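Local coordinates for putative cytoplasmic protein (Salmonella enterica subsp. enterica serovar Typhimurium, PDB 4IQN) that is of unknown function but is a putative cytoplasmic protein belonging to the DUF5066 family, at residues Val37-Arg41 with Pro120-Ile126; Leu112-Asn118 with Glu210-Phe216; Arg127-Val131 with Leu166-Leu170; Ile138-Glu142 with Arg202-Leu207. One frame throughout, in Å; residues are numbered along the deposited sequence.

Contact 1: Val37-Arg41 with Pro120-Ile126; sequences VRKYR and PRLPALI
Val37-Arg41 leaves strand 36-38 for a loop, and Pro120-Ile126 runs from a loop into strand 124-128. Their end-to-end directions lie 133° apart. The backbones are bridged at Tyr40 and Pro123, CA atoms 4.3 Å apart. Two straight hydrogen bonds flank the bridge: Ala124 N to Lys39 O and Arg41 N to Leu122 O, each 3.0 Å. The CA atoms of Arg41 and Ala124 are 4.1 Å apart. Arg41 is most covered by the other segment (135 Å²). Its chi1 is t, and chi2 (135°) and chi3 (-17°) lie between wells, so the guanidinium turns back onto it. Arg41 NE and Arg41 NH2 both donate to Pro123 O, each at 2.9 Å. Leu122 CD1 lies over one face of the guanidinium and Leu125 CD1 over the other, the latter 3.5 Å from Arg41 CZ. NH2 also salt-bridges Glu210. Ala124 CB sits 3.0 Å from Arg38 O. Val37 CG2 touches Ile126 CD1 at 4.0 Å. Tyr40 turns the edge of its ring to the carbonyls of Arg121 and Leu122. This is a single antiparallel beta bridge, with Tyr40 and Pro123 a non-hydrogen-bonded pair, joining the edge of the four-stranded antiparallel sheet to the chain leaving the small mixed sheet.

Contact 2: Leu112-Asn118 with Glu210-Phe216; sequences LMPVWSN and EDYHEAF
Leu112-Asn118 is an irregular loop lying against Glu210-Phe216, which is extended up to His213 and then enters helix 214-217. Leu112 O is 3.6 Å from Phe216 CD1, and Leu112 CB is 4.1 Å from Phe216 CE1. Pro114 follows a cis peptide bond. Its CG lies over the His213 ring, 3.9 Å from the centroid, a CH-pi contact. Val115 (chi1 t) sets CG1 over the Phe216 face, 4.0 Å from the centroid, while its O accepts from His213 N at 2.9 Å. Trp116 (chi1 t) forms a single beta bridge with Tyr212, CA to CA 4.2 Å. The indole edge points at the Tyr212 face in a T-shaped stack, with the centroids of the Trp116 six-membered ring and the Tyr212 ring 5.0 Å apart and planes at 67°. Trp116 NE1 donates to Glu210 OE1 at 2.8 Å; the other carboxylate oxygen of Glu210 serves Tyr139 and Arg41. Ser117 N donates to Asp211 O at 2.8 Å. Asn118 OD1 accepts a weak bond from His213 NE2 at 2.9 Å. His213 ND1 accepts from Ala215 N at 2.9 Å. His213 is thus the N-cap of helix 214-217, and the loop packs on a capped helix start.

Contact 3: Arg127-Val131 with Leu166-Leu170; sequences RIDHV and LVEYL
Leu166-Leu170 is the first part of helix 166-174, with the Leu170 N to Leu166 O bond at 2.9 Å. It faces Arg127-Val131, where strand 124-128 gives way to a loop. The backbones stay well apart: CA to CA is 9.0 Å for Ile128 and Leu166, and 10.1 Å for His130 and Tyr169. Side chains therefore bridge the gap, and the buried area is a modest 204 Å². Leu166 (chi1 t, chi2 p) points toward the strand, and its CD1 meets Ile128 CD1 at 4.0 Å. The latter side chain has both chi angles m. One turn further on, Tyr169 does most of the work. With chi1 t (169°) and chi2 82°, its ring extends toward the strand end. Tyr169 CE2 touches Ile128 CG2 at 4.0 Å, and Tyr169 OH reaches His130 ND1 at 2.7 Å in a hydrogen bond. The two rings meet rim to rim, with centroids 5.7 Å apart and planes at 48°. A water adds a second link: it donates to Asp129 O at 2.8 Å and lies 2.8 Å from Tyr169 OH, with which it is also hydrogen-bonded. The Asp129 carboxylate is engaged by Thr76. Arg153 of strand 151-155 touches both His130 and Tyr169. This is helix-on-sheet packing at an edge strand: an apolar patch formed by Ile128, Leu166 and Tyr169, finished by a Tyr-His hydrogen bond.

Contact 4: Ile138-Glu142 with Arg202-Leu207; sequences IYITE and RDAALL
This is a strand-to-helix contact made mainly by side chains. It joins the end of strand 135-140, an inner strand of the four-stranded antiparallel sheet, to the last turns of helix 190-207, kinked where Ala205 N and Leu206 N lack their usual helical bonds to the turn before. The short axes cross at 96°, with a closest approach of 11.5 Å. The nearest CA atoms are those of Thr141 and Asp203, 7.3 Å apart. The chain bends where Ile140 is the centre of an inverse gamma turn with a weak Thr141 N to Tyr139 O bond of 3.0 Å. Thr141 (chi1 p) points toward the helix. Its OG1 donates to Asp203 OD2 at 2.8 Å, and its CG2 rests 3.9 Å from Leu206 CD1. Arg202 holds Asp203 in a two-pronged salt bridge: Arg202 NE to Asp203 OD1 is 2.8 Å, and Arg202 NH2 to Asp203 OD2 is 2.9 Å. Glu142 O lies over one face of that guanidinium. A water accepts from Arg202 NH2 at 2.9 Å and lies 2.8 Å from Glu142 O, bridging the two. Tyr139 (chi1 t) reaches past Asp203 to the end of the helix, where its CZ is 3.8 Å from Leu207 CD2; its hydroxyl bonds to Glu210. The aspartate thus takes bonds from both segments: Arg202 balances its charge within the helix, while the neutral threonine hydroxyl ties it to the strand end.

Contacts 1, 3 and 4 share the antiparallel sheet. Contacts 1 and 3 use successive parts of strand 124-128, and contact 4 uses its neighbour, strand 135-140. Contacts 1 and 4 have centres 9 Å apart and are joined by probable backbone bonds, Ile138 N to Ile126 O (2.8 Å) and Ile140 N to Ala124 O (3.0 Å). Contacts 3 and 4 meet where Ile128 CG1 packs on Ile138 CG1 at 3.8 Å. Glu210 ties contact 2 to two others: its OE2 lies 2.7 Å from Arg41 NH2 of contact 1 in a salt bridge, and 2.7 Å from Tyr139 OH of contact 4. Contacts 2 and 3 are separate, with nearest atoms about 12 Å apart.

Contact 1: Val37-Arg41 with Pro120-Ile126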
# COMPACT_ATOMS: atom_id res chain seq x y z
N VAL A 37 -1.22 -12.22 -5.23
CA VAL A 37 -1.97 -11.48 -4.21
C VAL A 37 -3.47 -11.72 -4.42
O VAL A 37 -3.96 -11.78 -5.56
CB VAL A 37 -1.59 -9.95 -4.21
CG1 VAL A 37 -1.76 -9.36 -5.57
CG2 VAL A 37 -2.39 -9.18 -3.14
N ARG A 38 -4.22 -11.86 -3.32
CA ARG A 38 -5.69 -11.85 -3.42
C ARG A 38 -6.19 -10.62 -4.19
O ARG A 38 -5.65 -9.52 -4.02
CB ARG A 38 -6.33 -11.94 -2.04
CG ARG A 38 -6.15 -13.32 -1.41
CD ARG A 38 -7.05 -14.33 -2.05
NE ARG A 38 -7.05 -15.61 -1.32
CZ ARG A 38 -7.80 -15.84 -0.25
NH1 ARG A 38 -8.61 -14.90 0.22
NH2 ARG A 38 -7.74 -17.03 0.35
N LYS A 39 -7.18 -10.81 -5.06
CA LYS A 39 -7.75 -9.72 -5.86
C LYS A 39 -8.71 -8.84 -5.05
O LYS A 39 -8.81 -7.64 -5.32
CB LYS A 39 -8.47 -10.30 -7.08
CG LYS A 39 -9.16 -9.35 -8.05
CD LYS A 39 -8.21 -8.46 -8.84
CE LYS A 39 -8.93 -7.51 -9.81
NZ LYS A 39 -9.31 -8.15 -11.09
N TYR A 40 -9.40 -9.43 -4.09
CA TYR A 40 -10.49 -8.75 -3.37
C TYR A 40 -10.25 -8.68 -1.88
O TYR A 40 -9.52 -9.47 -1.29
CB TYR A 40 -11.82 -9.46 -3.65
CG TYR A 40 -12.20 -9.44 -5.12
CD1 TYR A 40 -12.62 -8.29 -5.71
CD2 TYR A 40 -12.10 -10.60 -5.93
CE1 TYR A 40 -12.95 -8.24 -7.05
CE2 TYR A 40 -12.44 -10.56 -7.28
CZ TYR A 40 -12.86 -9.36 -7.82
OH TYR A 40 -13.20 -9.23 -9.12
N ARG A 41 -10.87 -7.67 -1.26
CA ARG A 41 -10.80 -7.54 0.17
C ARG A 41 -11.50 -8.68 0.93
O ARG A 41 -11.08 -9.09 2.01
CB ARG A 41 -11.43 -6.21 0.58
CG ARG A 41 -11.05 -5.93 2.00
CD ARG A 41 -10.61 -4.53 2.26
NE ARG A 41 -10.23 -3.78 1.09
CZ ARG A 41 -10.54 -2.50 0.93
NH1 ARG A 41 -11.21 -1.85 1.88
NH2 ARG A 41 -10.20 -1.89 -0.18
N PRO A 120 -18.73 -6.30 -1.16
CA PRO A 120 -18.06 -7.41 -1.87
C PRO A 120 -17.21 -7.00 -3.10
O PRO A 120 -16.40 -7.80 -3.58
CB PRO A 120 -19.25 -8.34 -2.24
CG PRO A 120 -20.45 -7.45 -2.27
CD PRO A 120 -20.19 -6.50 -1.13
N ARG A 121 -17.44 -5.79 -3.63
CA ARG A 121 -16.65 -5.25 -4.71
C ARG A 121 -15.28 -4.70 -4.29
O ARG A 121 -14.45 -4.46 -5.15
CB ARG A 121 -17.45 -4.16 -5.47
CG ARG A 121 -18.75 -4.72 -6.04
CD ARG A 121 -19.38 -3.81 -7.10
NE ARG A 121 -20.68 -4.33 -7.49
CZ ARG A 121 -21.65 -3.65 -8.09
NH1 ARG A 121 -21.50 -2.39 -8.39
NH2 ARG A 121 -22.80 -4.23 -8.38
N LEU A 122 -15.05 -4.52 -2.99
CA LEU A 122 -13.82 -3.78 -2.55
C LEU A 122 -12.57 -4.56 -2.99
O LEU A 122 -12.54 -5.79 -2.90
CB LEU A 122 -13.82 -3.53 -1.05
CG LEU A 122 -14.78 -2.45 -0.54
CD1 LEU A 122 -14.93 -2.60 0.98
CD2 LEU A 122 -14.27 -1.04 -0.92
N PRO A 123 -11.56 -3.85 -3.50
CA PRO A 123 -10.34 -4.51 -3.92
C PRO A 123 -9.47 -4.84 -2.73
O PRO A 123 -9.59 -4.25 -1.66
CB PRO A 123 -9.64 -3.45 -4.77
CG PRO A 123 -10.12 -2.16 -4.22
CD PRO A 123 -11.53 -2.40 -3.81
N ALA A 124 -8.55 -5.77 -2.94
CA ALA A 124 -7.54 -6.08 -1.94
C ALA A 124 -6.64 -4.91 -1.67
O ALA A 124 -6.54 -4.04 -2.51
CB ALA A 124 -6.70 -7.27 -2.36
N LEU A 125 -5.99 -4.92 -0.51
CA LEU A 125 -5.00 -3.91 -0.12
C LEU A 125 -3.75 -4.62 0.33
O LEU A 125 -3.81 -5.65 0.95
CB LEU A 125 -5.49 -3.05 1.06
CG LEU A 125 -6.80 -2.31 0.84
CD1 LEU A 125 -7.33 -1.69 2.13
CD2 LEU A 125 -6.60 -1.25 -0.22
N ILE A 126 -2.60 -4.03 -0.00
CA ILE A 126 -1.33 -4.41 0.57
C ILE A 126 -0.85 -3.24 1.38
O ILE A 126 -0.70 -2.12 0.83
CB ILE A 126 -0.28 -4.77 -0.51
CG1 ILE A 126 -0.66 -6.03 -1.30
CG2 ILE A 126 1.09 -4.97 0.12
CD1 ILE A 126 0.33 -6.35 -2.41

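Contact 2: Leu112-Asn118 with Glu210-Phe216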
# COMPACT_ATOMS: atom_id res chain seq x y z
N LEU A 112 -16.83 -4.18 17.72
CA LEU A 112 -17.44 -3.20 16.81
C LEU A 112 -17.23 -3.48 15.31
O LEU A 112 -17.62 -2.67 14.46
CB LEU A 112 -16.99 -1.80 17.22
CG LEU A 112 -17.68 -1.31 18.52
CD1 LEU A 112 -17.05 -0.01 18.99
CD2 LEU A 112 -19.18 -1.12 18.36
N MSE A 113 -16.67 -4.65 15.00
CA MSE A 113 -16.46 -5.12 13.63
C MSE A 113 -17.78 -5.32 12.93
O MSE A 113 -18.72 -5.81 13.56
CB MSE A 113 -15.52 -6.32 13.57
CG MSE A 113 -14.11 -5.84 13.93
SE MSE A 113 -13.19 -4.88 12.47
CE MSE A 113 -12.97 -6.39 11.24
N PRO A 114 -17.77 -5.27 11.60
CA PRO A 114 -16.92 -4.44 10.76
C PRO A 114 -16.86 -2.96 11.01
O PRO A 114 -17.90 -2.33 11.15
CB PRO A 114 -17.45 -4.73 9.36
CG PRO A 114 -18.90 -4.94 9.56
CD PRO A 114 -19.03 -5.62 10.89
N VAL A 115 -15.64 -2.43 11.04
CA VAL A 115 -15.46 -0.99 11.21
C VAL A 115 -15.57 -0.27 9.86
O VAL A 115 -16.34 0.69 9.71
CB VAL A 115 -14.14 -0.67 11.92
CG1 VAL A 115 -13.91 0.84 11.98
CG2 VAL A 115 -14.17 -1.19 13.34
N TRP A 116 -14.79 -0.73 8.90
CA TRP A 116 -14.82 -0.23 7.53
C TRP A 116 -15.78 -1.03 6.70
O TRP A 116 -16.20 -2.12 7.11
CB TRP A 116 -13.43 -0.35 6.93
CG TRP A 116 -13.11 0.62 5.86
CD1 TRP A 116 -12.84 0.35 4.57
CD2 TRP A 116 -12.98 2.07 6.01
NE1 TRP A 116 -12.54 1.52 3.89
CE2 TRP A 116 -12.64 2.58 4.76
CE3 TRP A 116 -13.11 2.94 7.09
CZ2 TRP A 116 -12.42 3.95 4.54
CZ3 TRP A 116 -12.93 4.28 6.87
CH2 TRP A 116 -12.58 4.78 5.60
N SER A 117 -16.17 -0.49 5.56
CA SER A 117 -17.06 -1.16 4.62
C SER A 117 -16.53 -2.55 4.29
O SER A 117 -15.34 -2.77 4.22
CB SER A 117 -17.16 -0.37 3.33
OG SER A 117 -17.95 -1.06 2.37
N ASN A 118 -17.45 -3.48 4.12
CA ASN A 118 -17.11 -4.84 3.64
C ASN A 118 -17.81 -5.14 2.33
O ASN A 118 -18.09 -6.30 2.02
CB ASN A 118 -17.46 -5.90 4.70
CG ASN A 118 -18.91 -5.88 5.13
OD1 ASN A 118 -19.75 -5.12 4.64
ND2 ASN A 118 -19.23 -6.76 6.05
N GLU A 210 -15.25 3.13 -0.14
CA GLU A 210 -14.31 3.16 1.01
C GLU A 210 -14.77 4.15 2.07
O GLU A 210 -14.48 5.37 1.97
CB GLU A 210 -12.90 3.55 0.54
CG GLU A 210 -12.32 2.61 -0.54
CD GLU A 210 -11.86 1.25 -0.04
OE1 GLU A 210 -12.04 0.94 1.18
OE2 GLU A 210 -11.30 0.50 -0.90
N ASP A 211 -15.45 3.67 3.07
CA ASP A 211 -15.93 4.50 4.19
C ASP A 211 -16.26 3.54 5.31
O ASP A 211 -16.26 2.29 5.12
CB ASP A 211 -17.17 5.33 3.78
CG ASP A 211 -17.41 6.59 4.69
OD1 ASP A 211 -16.72 6.84 5.70
OD2 ASP A 211 -18.36 7.33 4.39
N TYR A 212 -16.53 4.11 6.46
CA TYR A 212 -16.99 3.42 7.63
C TYR A 212 -18.26 2.68 7.28
O TYR A 212 -19.09 3.13 6.47
CB TYR A 212 -17.25 4.41 8.78
CG TYR A 212 -15.97 4.95 9.35
CD1 TYR A 212 -15.28 4.25 10.35
CD2 TYR A 212 -15.44 6.15 8.90
CE1 TYR A 212 -14.09 4.72 10.86
CE2 TYR A 212 -14.25 6.63 9.42
CZ TYR A 212 -13.58 5.92 10.40
OH TYR A 212 -12.39 6.37 10.91
N HIS A 213 -18.38 1.52 7.89
CA HIS A 213 -19.60 0.69 7.73
C HIS A 213 -20.78 1.34 8.41
O HIS A 213 -20.66 1.89 9.50
CB HIS A 213 -19.35 -0.71 8.30
CG HIS A 213 -20.21 -1.77 7.69
ND1 HIS A 213 -21.57 -1.83 7.91
CD2 HIS A 213 -19.91 -2.80 6.87
CE1 HIS A 213 -22.07 -2.87 7.26
NE2 HIS A 213 -21.08 -3.48 6.64
N GLU A 214 -21.94 1.27 7.77
CA GLU A 214 -23.17 1.72 8.39
C GLU A 214 -23.45 1.07 9.72
O GLU A 214 -23.96 1.72 10.65
CB GLU A 214 -24.34 1.55 7.43
CG GLU A 214 -24.25 2.56 6.29
CD GLU A 214 -24.40 4.02 6.73
OE1 GLU A 214 -25.17 4.28 7.69
OE2 GLU A 214 -23.75 4.90 6.13
N ALA A 215 -23.11 -0.22 9.83
CA ALA A 215 -23.37 -0.94 11.06
C ALA A 215 -22.45 -0.47 12.20
O ALA A 215 -22.83 -0.51 13.36
CB ALA A 215 -23.28 -2.45 10.84
N PHE A 216 -21.26 0.03 11.86
CA PHE A 216 -20.38 0.62 12.84
C PHE A 216 -21.02 1.90 13.47
O PHE A 216 -21.06 2.04 14.68
CB PHE A 216 -19.01 0.90 12.20
CG PHE A 216 -18.04 1.60 13.10
CD1 PHE A 216 -17.41 0.93 14.13
CD2 PHE A 216 -17.69 2.93 12.86
CE1 PHE A 216 -16.50 1.53 14.93
CE2 PHE A 216 -16.75 3.57 13.68
CZ PHE A 216 -16.15 2.87 14.71

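Contact 3: Arg127-Val131 with Leu166-Leu170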
# COMPACT_ATOMS: atom_id res chain seq x y z
N ARG A 127 -0.57 -3.47 2.66
CA ARG A 127 -0.13 -2.37 3.54
C ARG A 127 1.33 -2.08 3.28
O ARG A 127 2.15 -2.98 3.19
CB ARG A 127 -0.31 -2.76 5.01
CG ARG A 127 -0.04 -1.69 6.06
CD ARG A 127 -0.94 -0.49 5.88
NE ARG A 127 -1.12 0.19 7.15
CZ ARG A 127 -0.38 1.20 7.61
NH1 ARG A 127 0.61 1.73 6.89
NH2 ARG A 127 -0.68 1.71 8.78
N ILE A 128 1.65 -0.80 3.17
CA ILE A 128 3.05 -0.32 3.04
C ILE A 128 3.39 0.45 4.32
O ILE A 128 2.57 1.25 4.81
CB ILE A 128 3.19 0.62 1.84
CG1 ILE A 128 2.95 -0.13 0.53
CG2 ILE A 128 4.56 1.36 1.81
CD1 ILE A 128 4.00 -1.17 0.17
N ASP A 129 4.58 0.21 4.87
CA ASP A 129 5.00 0.85 6.10
C ASP A 129 5.49 2.25 5.73
O ASP A 129 6.24 2.41 4.80
CB ASP A 129 6.07 0.03 6.77
CG ASP A 129 5.57 -1.39 7.09
OD1 ASP A 129 4.73 -1.51 8.03
OD2 ASP A 129 5.97 -2.35 6.39
N HIS A 130 5.03 3.24 6.48
CA HIS A 130 5.18 4.64 6.10
C HIS A 130 6.07 5.36 7.09
O HIS A 130 6.37 4.85 8.17
CB HIS A 130 3.80 5.29 6.02
CG HIS A 130 3.81 6.69 5.50
ND1 HIS A 130 4.55 7.07 4.40
CD2 HIS A 130 3.18 7.81 5.93
CE1 HIS A 130 4.37 8.36 4.17
NE2 HIS A 130 3.55 8.83 5.09
N VAL A 131 6.55 6.53 6.68
CA VAL A 131 7.50 7.29 7.46
C VAL A 131 6.82 8.30 8.37
O VAL A 131 7.48 8.91 9.22
CB VAL A 131 8.50 8.00 6.53
CG1 VAL A 131 9.30 6.97 5.74
CG2 VAL A 131 7.79 8.98 5.58
N LEU A 166 3.67 2.62 -6.26
CA LEU A 166 4.74 2.49 -5.30
C LEU A 166 6.07 3.12 -5.81
O LEU A 166 6.87 3.62 -5.01
CB LEU A 166 4.96 1.01 -4.94
CG LEU A 166 5.92 0.73 -3.77
CD1 LEU A 166 5.46 1.42 -2.50
CD2 LEU A 166 6.05 -0.77 -3.56
N VAL A 167 6.29 3.11 -7.12
CA VAL A 167 7.45 3.74 -7.72
C VAL A 167 7.45 5.24 -7.44
O VAL A 167 8.43 5.77 -6.93
CB VAL A 167 7.55 3.47 -9.23
CG1 VAL A 167 8.73 4.18 -9.88
CG2 VAL A 167 7.67 1.95 -9.50
N GLU A 168 6.36 5.91 -7.72
CA GLU A 168 6.25 7.34 -7.43
C GLU A 168 6.39 7.60 -5.92
O GLU A 168 7.10 8.52 -5.51
CB GLU A 168 4.93 7.90 -7.94
CG GLU A 168 4.73 9.38 -7.61
CD GLU A 168 3.55 10.05 -8.26
OE1 GLU A 168 2.67 9.36 -8.84
OE2 GLU A 168 3.48 11.30 -8.18
N TYR A 169 5.73 6.79 -5.10
CA TYR A 169 5.81 6.93 -3.67
C TYR A 169 7.27 6.87 -3.20
O TYR A 169 7.74 7.74 -2.45
CB TYR A 169 4.94 5.86 -2.96
CG TYR A 169 5.17 5.77 -1.48
CD1 TYR A 169 4.55 6.65 -0.59
CD2 TYR A 169 6.05 4.83 -0.94
CE1 TYR A 169 4.77 6.60 0.76
CE2 TYR A 169 6.27 4.74 0.42
CZ TYR A 169 5.64 5.62 1.29
OH TYR A 169 5.88 5.57 2.65
N LEU A 170 8.02 5.87 -3.66
CA LEU A 170 9.38 5.71 -3.20
C LEU A 170 10.34 6.80 -3.71
O LEU A 170 11.23 7.23 -2.96
CB LEU A 170 9.92 4.31 -3.55
CG LEU A 170 9.31 3.22 -2.69
CD1 LEU A 170 9.86 1.89 -3.19
CD2 LEU A 170 9.61 3.38 -1.21
O HOH W 1 8.10 4.22 3.74

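Contact 4: Ile138-Glu142 with Arg202-Leu207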
# COMPACT_ATOMS: atom_id res chain seq x y z
N ILE A 138 -1.09 -0.34 -1.25
CA ILE A 138 -1.18 -0.62 -2.63
C ILE A 138 -2.62 -1.07 -2.86
O ILE A 138 -3.13 -1.97 -2.15
CB ILE A 138 -0.17 -1.70 -3.08
CG1 ILE A 138 1.26 -1.38 -2.61
CG2 ILE A 138 -0.17 -1.80 -4.58
CD1 ILE A 138 2.24 -2.48 -3.01
N TYR A 139 -3.26 -0.44 -3.83
CA TYR A 139 -4.70 -0.62 -4.10
C TYR A 139 -4.83 -1.62 -5.23
O TYR A 139 -4.55 -1.28 -6.38
CB TYR A 139 -5.31 0.74 -4.51
CG TYR A 139 -6.78 0.88 -4.24
CD1 TYR A 139 -7.29 0.82 -2.94
CD2 TYR A 139 -7.69 1.08 -5.29
CE1 TYR A 139 -8.67 0.95 -2.70
CE2 TYR A 139 -9.07 1.22 -5.03
CZ TYR A 139 -9.55 1.15 -3.74
OH TYR A 139 -10.93 1.28 -3.48
N ILE A 140 -5.24 -2.86 -4.90
CA ILE A 140 -5.14 -3.94 -5.87
C ILE A 140 -6.37 -3.99 -6.79
O ILE A 140 -7.32 -4.70 -6.53
CB ILE A 140 -4.96 -5.27 -5.15
CG1 ILE A 140 -3.81 -5.24 -4.16
CG2 ILE A 140 -4.76 -6.43 -6.16
CD1 ILE A 140 -2.43 -4.90 -4.71
N THR A 141 -6.34 -3.18 -7.84
CA THR A 141 -7.40 -3.10 -8.82
C THR A 141 -6.84 -3.67 -10.11
O THR A 141 -6.89 -4.89 -10.31
CB THR A 141 -7.91 -1.67 -8.98
OG1 THR A 141 -6.79 -0.81 -9.11
CG2 THR A 141 -8.68 -1.26 -7.76
N GLU A 142 -6.25 -2.83 -10.94
CA GLU A 142 -5.76 -3.27 -12.25
C GLU A 142 -4.36 -2.69 -12.38
O GLU A 142 -4.12 -1.56 -11.94
CB GLU A 142 -6.64 -2.78 -13.41
CG GLU A 142 -8.10 -3.23 -13.38
CD GLU A 142 -8.26 -4.75 -13.53
OE1 GLU A 142 -7.38 -5.38 -14.17
OE2 GLU A 142 -9.27 -5.33 -13.03
N ARG A 202 -10.81 5.03 -13.52
CA ARG A 202 -11.01 3.59 -13.60
C ARG A 202 -11.57 3.02 -12.30
O ARG A 202 -12.45 2.19 -12.34
CB ARG A 202 -9.67 2.91 -13.95
CG ARG A 202 -9.74 1.37 -14.07
CD ARG A 202 -8.38 0.75 -14.12
NE ARG A 202 -7.70 0.98 -12.85
CZ ARG A 202 -6.39 1.21 -12.67
NH1 ARG A 202 -5.51 1.19 -13.66
NH2 ARG A 202 -5.96 1.47 -11.45
N ASP A 203 -11.06 3.49 -11.16
CA ASP A 203 -11.37 2.92 -9.85
C ASP A 203 -12.36 3.75 -9.02
O ASP A 203 -12.59 3.45 -7.85
CB ASP A 203 -10.07 2.73 -9.05
CG ASP A 203 -9.09 1.74 -9.72
OD1 ASP A 203 -9.49 1.00 -10.65
OD2 ASP A 203 -7.90 1.72 -9.29
N ALA A 204 -12.95 4.78 -9.62
CA ALA A 204 -13.82 5.72 -8.89
C ALA A 204 -14.99 5.05 -8.17
O ALA A 204 -15.33 5.42 -7.04
CB ALA A 204 -14.35 6.79 -9.84
N ALA A 205 -15.57 4.03 -8.80
CA ALA A 205 -16.76 3.40 -8.25
C ALA A 205 -16.39 2.58 -7.02
O ALA A 205 -17.19 2.43 -6.10
CB ALA A 205 -17.47 2.56 -9.29
N LEU A 206 -15.16 2.08 -6.99
CA LEU A 206 -14.67 1.37 -5.85
C LEU A 206 -14.27 2.29 -4.71
O LEU A 206 -14.55 2.00 -3.56
CB LEU A 206 -13.51 0.45 -6.26
CG LEU A 206 -13.84 -0.58 -7.33
CD1 LEU A 206 -12.58 -1.38 -7.64
CD2 LEU A 206 -14.94 -1.51 -6.85
N LEU A 207 -13.61 3.40 -5.04
CA LEU A 207 -13.22 4.36 -4.01
C LEU A 207 -14.43 4.91 -3.30
O LEU A 207 -14.39 5.21 -2.11
CB LEU A 207 -12.38 5.51 -4.60
CG LEU A 207 -11.04 4.99 -5.08
CD1 LEU A 207 -10.48 5.85 -6.21
CD2 LEU A 207 -10.09 4.88 -3.90
O HOH W 2 -3.10 1.08 -11.94